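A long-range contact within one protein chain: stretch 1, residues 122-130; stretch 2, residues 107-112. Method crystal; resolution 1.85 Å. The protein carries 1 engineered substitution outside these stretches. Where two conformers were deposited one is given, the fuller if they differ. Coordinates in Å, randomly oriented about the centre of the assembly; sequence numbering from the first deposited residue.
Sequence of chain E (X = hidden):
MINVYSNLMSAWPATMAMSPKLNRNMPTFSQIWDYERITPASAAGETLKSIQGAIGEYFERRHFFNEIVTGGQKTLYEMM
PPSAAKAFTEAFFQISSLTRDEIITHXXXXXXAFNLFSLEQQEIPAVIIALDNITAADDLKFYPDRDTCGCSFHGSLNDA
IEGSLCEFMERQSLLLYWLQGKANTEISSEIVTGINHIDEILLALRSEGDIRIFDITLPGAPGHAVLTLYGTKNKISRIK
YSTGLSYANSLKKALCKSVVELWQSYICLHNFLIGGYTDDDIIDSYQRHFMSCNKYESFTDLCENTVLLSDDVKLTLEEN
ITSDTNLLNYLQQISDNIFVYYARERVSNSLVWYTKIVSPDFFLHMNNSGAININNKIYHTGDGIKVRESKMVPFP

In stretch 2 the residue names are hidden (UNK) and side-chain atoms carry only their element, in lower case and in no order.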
ATOM      1  N   GLN E 122      22.104  24.078  47.781  1.00 41.86           N
ATOM      2  CA  GLN E 122      22.181  23.335  49.035  1.00 42.13           C
ATOM      3  C   GLN E 122      21.738  21.885  48.806  1.00 40.92           C
ATOM      4  O   GLN E 122      21.657  21.427  47.666  1.00 39.88           O
ATOM      5  CB  GLN E 122      21.325  24.031  50.099  1.00 42.56           C
ATOM      6  CG  GLN E 122      19.853  24.080  49.783  1.00 42.11           C
ATOM      7  CD  GLN E 122      19.034  24.442  50.999  1.00 43.39           C
ATOM      8  OE1 GLN E 122      19.024  25.593  51.418  1.00 44.71           O
ATOM      9  NE2 GLN E 122      18.349  23.454  51.581  1.00 43.57           N
ATOM     10  N   GLU E 123      21.491  21.162  49.887  1.00 41.42           N
ATOM     11  CA  GLU E 123      20.841  19.881  49.826  1.00 41.27           C
ATOM     12  C   GLU E 123      19.636  19.849  50.752  1.00 39.92           C
ATOM     13  O   GLU E 123      19.520  20.651  51.684  1.00 40.57           O
ATOM     14  CB  GLU E 123      21.836  18.768  50.163  1.00 43.32           C
ATOM     15  CG  GLU E 123      22.872  18.548  49.080  1.00 44.89           C
ATOM     16  CD  GLU E 123      24.042  17.704  49.526  1.00 47.47           C
ATOM     17  OE1 GLU E 123      24.626  17.988  50.587  1.00 51.02           O
ATOM     18  OE2 GLU E 123      24.397  16.757  48.799  1.00 50.09           O
ATOM     19  N   ILE E 124      18.732  18.928  50.466  1.00 37.65           N
ATOM     20  CA  ILE E 124      17.593  18.673  51.319  1.00 37.76           C
ATOM     21  C   ILE E 124      17.518  17.166  51.562  1.00 37.30           C
ATOM     22  O   ILE E 124      18.203  16.394  50.865  1.00 35.83           O
ATOM     23  CB  ILE E 124      16.293  19.246  50.728  1.00 38.08           C
ATOM     24  CG1 ILE E 124      15.975  18.635  49.361  1.00 37.28           C
ATOM     25  CG2 ILE E 124      16.393  20.772  50.627  1.00 38.65           C
ATOM     26  CD1 ILE E 124      14.648  19.113  48.803  1.00 37.33           C
ATOM     27  N   PRO E 125      16.728  16.738  52.574  1.00 37.49           N
ATOM     28  CA  PRO E 125      16.644  15.306  52.844  1.00 37.16           C
ATOM     29  C   PRO E 125      16.006  14.527  51.722  1.00 36.22           C
ATOM     30  O   PRO E 125      14.915  14.872  51.267  1.00 35.71           O
ATOM     31  CB  PRO E 125      15.780  15.234  54.103  1.00 38.08           C
ATOM     32  CG  PRO E 125      16.072  16.508  54.795  1.00 38.75           C
ATOM     33  CD  PRO E 125      16.126  17.514  53.681  1.00 38.22           C
ATOM     34  N   ALA E 126      16.697  13.472  51.306  1.00 35.67           N
ATOM     35  CA  ALA E 126      16.231  12.592  50.250  1.00 34.90           C
ATOM     36  C   ALA E 126      14.931  11.875  50.614  1.00 34.84           C
ATOM     37  O   ALA E 126      14.111  11.582  49.714  1.00 34.43           O
ATOM     38  CB  ALA E 126      17.309  11.572  49.914  1.00 34.87           C
ATOM     39  N   VAL E 127      14.729  11.613  51.911  1.00 34.99           N
ATOM     40  CA  VAL E 127      13.534  10.907  52.382  1.00 34.84           C
ATOM     41  C   VAL E 127      12.207  11.603  51.988  1.00 34.31           C
ATOM     42  O   VAL E 127      11.167  10.954  51.852  1.00 33.25           O
ATOM     43  CB  VAL E 127      13.598  10.681  53.898  1.00 36.17           C
ATOM     44  CG1 VAL E 127      13.352  11.984  54.668  1.00 36.43           C
ATOM     45  CG2 VAL E 127      12.637   9.576  54.327  1.00 36.29           C
ATOM     46  N   ILE E 128      12.255  12.919  51.813  1.00 34.59           N
ATOM     47  CA  ILE E 128      11.079  13.676  51.383  1.00 35.86           C
ATOM     48  C   ILE E 128      10.741  13.459  49.885  1.00 34.85           C
ATOM     49  O   ILE E 128       9.578  13.532  49.500  1.00 35.65           O
ATOM     50  CB  ILE E 128      11.252  15.181  51.706  1.00 37.04           C
ATOM     51  CG1 ILE E 128      11.477  15.342  53.215  1.00 38.61           C
ATOM     52  CG2 ILE E 128      10.022  15.982  51.284  1.00 37.14           C
ATOM     53  CD1 ILE E 128      11.986  16.702  53.617  1.00 39.80           C
ATOM     54  N   ILE E 129      11.757  13.170  49.079  0.50 34.43           N
ATOM     55  CA  ILE E 129      11.655  13.171  47.623  0.50 33.51           C
ATOM     56  C   ILE E 129      11.473  11.794  46.992  0.50 33.19           C
ATOM     57  O   ILE E 129      10.675  11.636  46.073  0.50 32.53           O
ATOM     58  CB  ILE E 129      12.887  13.880  47.037  0.50 33.35           C
ATOM     59  CG1 ILE E 129      12.495  15.323  46.752  0.50 33.25           C
ATOM     60  CG2 ILE E 129      13.374  13.196  45.772  0.50 32.68           C
ATOM     61  CD1 ILE E 129      13.469  16.356  47.263  0.50 34.04           C
ATOM     62  N   ALA E 130      12.207  10.807  47.491  1.00 33.57           N
ATOM     63  CA  ALA E 130      12.171   9.456  46.938  1.00 33.93           C
ATOM     64  C   ALA E 130      10.905   8.707  47.408  1.00 34.64           C
ATOM     65  O   ALA E 130      10.633   8.672  48.594  1.00 35.02           O
ATOM     66  CB  ALA E 130      13.425   8.719  47.385  1.00 33.83           C
ATOM     67  N   UNK E 107      22.203  11.735  60.458  1.00 48.89           N
ATOM     68  CA  UNK E 107      22.790  11.944  59.147  1.00 48.05           C
ATOM     69  C   UNK E 107      21.788  11.498  58.070  1.00 45.90           C
ATOM     70  O   UNK E 107      21.655  10.307  57.801  1.00 45.28           O
ATOM     71  n   UNK E 107      27.699  13.513  59.472  1.00 55.90           N
ATOM     72  c   UNK E 107      24.121  11.192  59.018  1.00 49.59           C
ATOM     73  c   UNK E 107      25.233  11.735  59.903  1.00 52.32           C
ATOM     74  c   UNK E 107      27.751  12.112  60.012  1.00 55.65           C
ATOM     75  c   UNK E 107      26.617  11.220  59.495  1.00 53.81           C
ATOM     76  N   UNK E 108      21.077  12.466  57.483  1.00 43.69           N
ATOM     77  CA  UNK E 108      20.105  12.198  56.407  1.00 42.46           C
ATOM     78  C   UNK E 108      20.771  11.996  55.053  1.00 41.60           C
ATOM     79  O   UNK E 108      21.731  12.680  54.700  1.00 40.97           O
ATOM     80  c   UNK E 108      18.433  14.252  58.499  1.00 42.62           C
ATOM     81  c   UNK E 108      17.525  14.360  59.535  1.00 43.17           C
ATOM     82  c   UNK E 108      18.147  13.470  57.387  1.00 41.53           C
ATOM     83  c   UNK E 108      16.031  12.880  58.384  1.00 41.96           C
ATOM     84  c   UNK E 108      16.944  12.781  57.341  1.00 41.11           C
ATOM     85  c   UNK E 108      19.118  13.357  56.261  1.00 41.35           C
ATOM     86  c   UNK E 108      16.323  13.670  59.484  1.00 42.77           C
ATOM     87  N   UNK E 109      20.222  11.073  54.274  1.00 41.72           N
ATOM     88  CA  UNK E 109      20.588  10.963  52.867  1.00 40.93           C
ATOM     89  C   UNK E 109      20.177  12.290  52.199  1.00 39.40           C
ATOM     90  O   UNK E 109      19.162  12.874  52.556  1.00 38.52           O
ATOM     91  c   UNK E 109      21.663   8.021  52.554  1.00 46.90           C
ATOM     92  c   UNK E 109      19.892   9.779  52.216  1.00 42.21           C
ATOM     93  c   UNK E 109      20.217   8.403  52.808  1.00 45.16           C
ATOM     94  n   UNK E 109      21.588   5.608  51.909  1.00 50.27           N
ATOM     95  c   UNK E 109      21.961   6.590  52.966  1.00 49.46           C
ATOM     96  N   UNK E 110      21.008  12.780  51.293  1.00 38.38           N
ATOM     97  CA  UNK E 110      20.846  14.090  50.681  1.00 38.45           C
ATOM     98  C   UNK E 110      20.504  14.014  49.194  1.00 36.37           C
ATOM     99  O   UNK E 110      20.848  13.058  48.496  1.00 36.44           O
ATOM    100  o   UNK E 110      23.220  14.127  50.230  1.00 40.41           O
ATOM    101  c   UNK E 110      22.149  14.893  50.789  1.00 39.56           C
ATOM    102  c   UNK E 110      22.467  15.225  52.228  1.00 41.27           C
ATOM    103  N   UNK E 111      19.803  15.037  48.732  1.00 35.61           N
ATOM    104  CA  UNK E 111      19.652  15.330  47.315  1.00 34.07           C
ATOM    105  C   UNK E 111      19.885  16.807  47.079  1.00 33.65           C
ATOM    106  O   UNK E 111      19.677  17.633  47.977  1.00 32.73           O
ATOM    107  c   UNK E 111      18.085  13.460  46.749  1.00 33.75           C
ATOM    108  c   UNK E 111      17.126  15.642  47.506  1.00 33.81           C
ATOM    109  c   UNK E 111      18.261  14.964  46.748  1.00 33.49           C
ATOM    110  N   UNK E 112      20.270  17.113  45.842  1.00 32.48           N
ATOM    111  CA  UNK E 112      20.613  18.460  45.421  1.00 32.59           C
ATOM    112  C   UNK E 112      19.349  19.339  45.399  1.00 32.32           C
ATOM    113  O   UNK E 112      18.251  18.850  45.130  1.00 31.69           O
ATOM    114  c   UNK E 112      21.326  18.429  44.052  1.00 32.13           C
ATOM    115  c   UNK E 112      20.395  18.131  42.874  1.00 31.76           C
ATOM    116  n   UNK E 112      21.859  14.317  41.267  1.00 32.01           N
ATOM    117  c   UNK E 112      21.145  17.893  41.578  1.00 31.84           C
ATOM    118  n   UNK E 112      21.782  16.591  41.519  1.00 31.70           N
ATOM    119  n   UNK E 112      19.821  15.362  41.161  1.00 31.17           N
ATOM    120  c   UNK E 112      21.149  15.436  41.303  1.00 31.83           C
TER
HETATM  121  O   HOH W   1      16.784  11.888  53.859  1.00 32.68           O
HETATM  122  O   HOH W   2      22.932  15.168  47.203  1.00 54.78           O

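Position 107 carries five side-chain atoms, four carbons in an unbranched row ending in a nitrogen. They stay 10.4 Å or more from stretch 1 and take no part in the contact. That chain is a lysine's, Lys107.

Position 108 has seven side-chain carbons, one followed by a closed ring of six, with no heteroatom. Its CA-to-CB bond points toward stretch 1, and one ring carbon lies 4.2 Å from CB of Pro125, an apolar contact with the ring met obliquely. This is Phe108.

At position 109 four carbons in a row again end in nitrogen. CB lies 3.9 Å from Ala126 CB, but the end of the chain leads away. The residue is Lys109. The backbone does more: Ala126 N donates to Lys109 O at 2.8 Å with a nearly straight N-H...O angle of 178°. Water 1 donates to the same Lys109 O (2.9 Å) and accepts from Val127 N (2.8 Å), so one carbonyl anchors two successive residues, the second through solvent.

Position 110 has a CB bearing one oxygen and one carbon. The oxygen is 3.2 Å from Glu123 OE2, a separation at which the geometry leaves hydrogen bonding open. This branching defines Thr110, with chi1 at 54° (p). Water 2 links the pair, donating to Glu123 OE2 at 2.7 Å and hydrogen-bonded to Thr110 OG1 at 3.2 Å.

Position 111 shows three carbons, CB carrying two others and no polar atom. One terminal carbon reaches Ile124 CG1 and Ile129 CD1, each at 3.7 Å, while the other lies 3.8 Å from Ala126 CB; hence Val111. Its backbone pairs reciprocally with Ile124: Val111 N donates to Ile124 O, and Ile124 N to Val111 O, both at 3.0 Å, with angles of 164° and 160°.

Position 112 has three carbons, a nitrogen, then a carbon bearing two more nitrogens. CA-to-CB points away from stretch 1, and CA sits 4.3 Å from Glu123 CG. The guanidinium marks Arg112.

The contact is therefore an antiparallel strand pairing with an apolar patch on one face. Val111 and Ile124 form the hydrogen-bonded pair, with both side chains on the same face; Glu123 with Arg112 and Pro125 with Thr110 are non-hydrogen-bonded pairs whose side chains diverge. CA-H...O contacts, such as Thr110 CA to Ile124 O at 3.5 Å, supplement the ladder. Beyond Pro125 the chain turns, yet Ala126 and Ile129 still reach Val111, which has more area covered by the opposing stretch than any other residue here.

Stretch 2, residues 107-112: KFKTVR
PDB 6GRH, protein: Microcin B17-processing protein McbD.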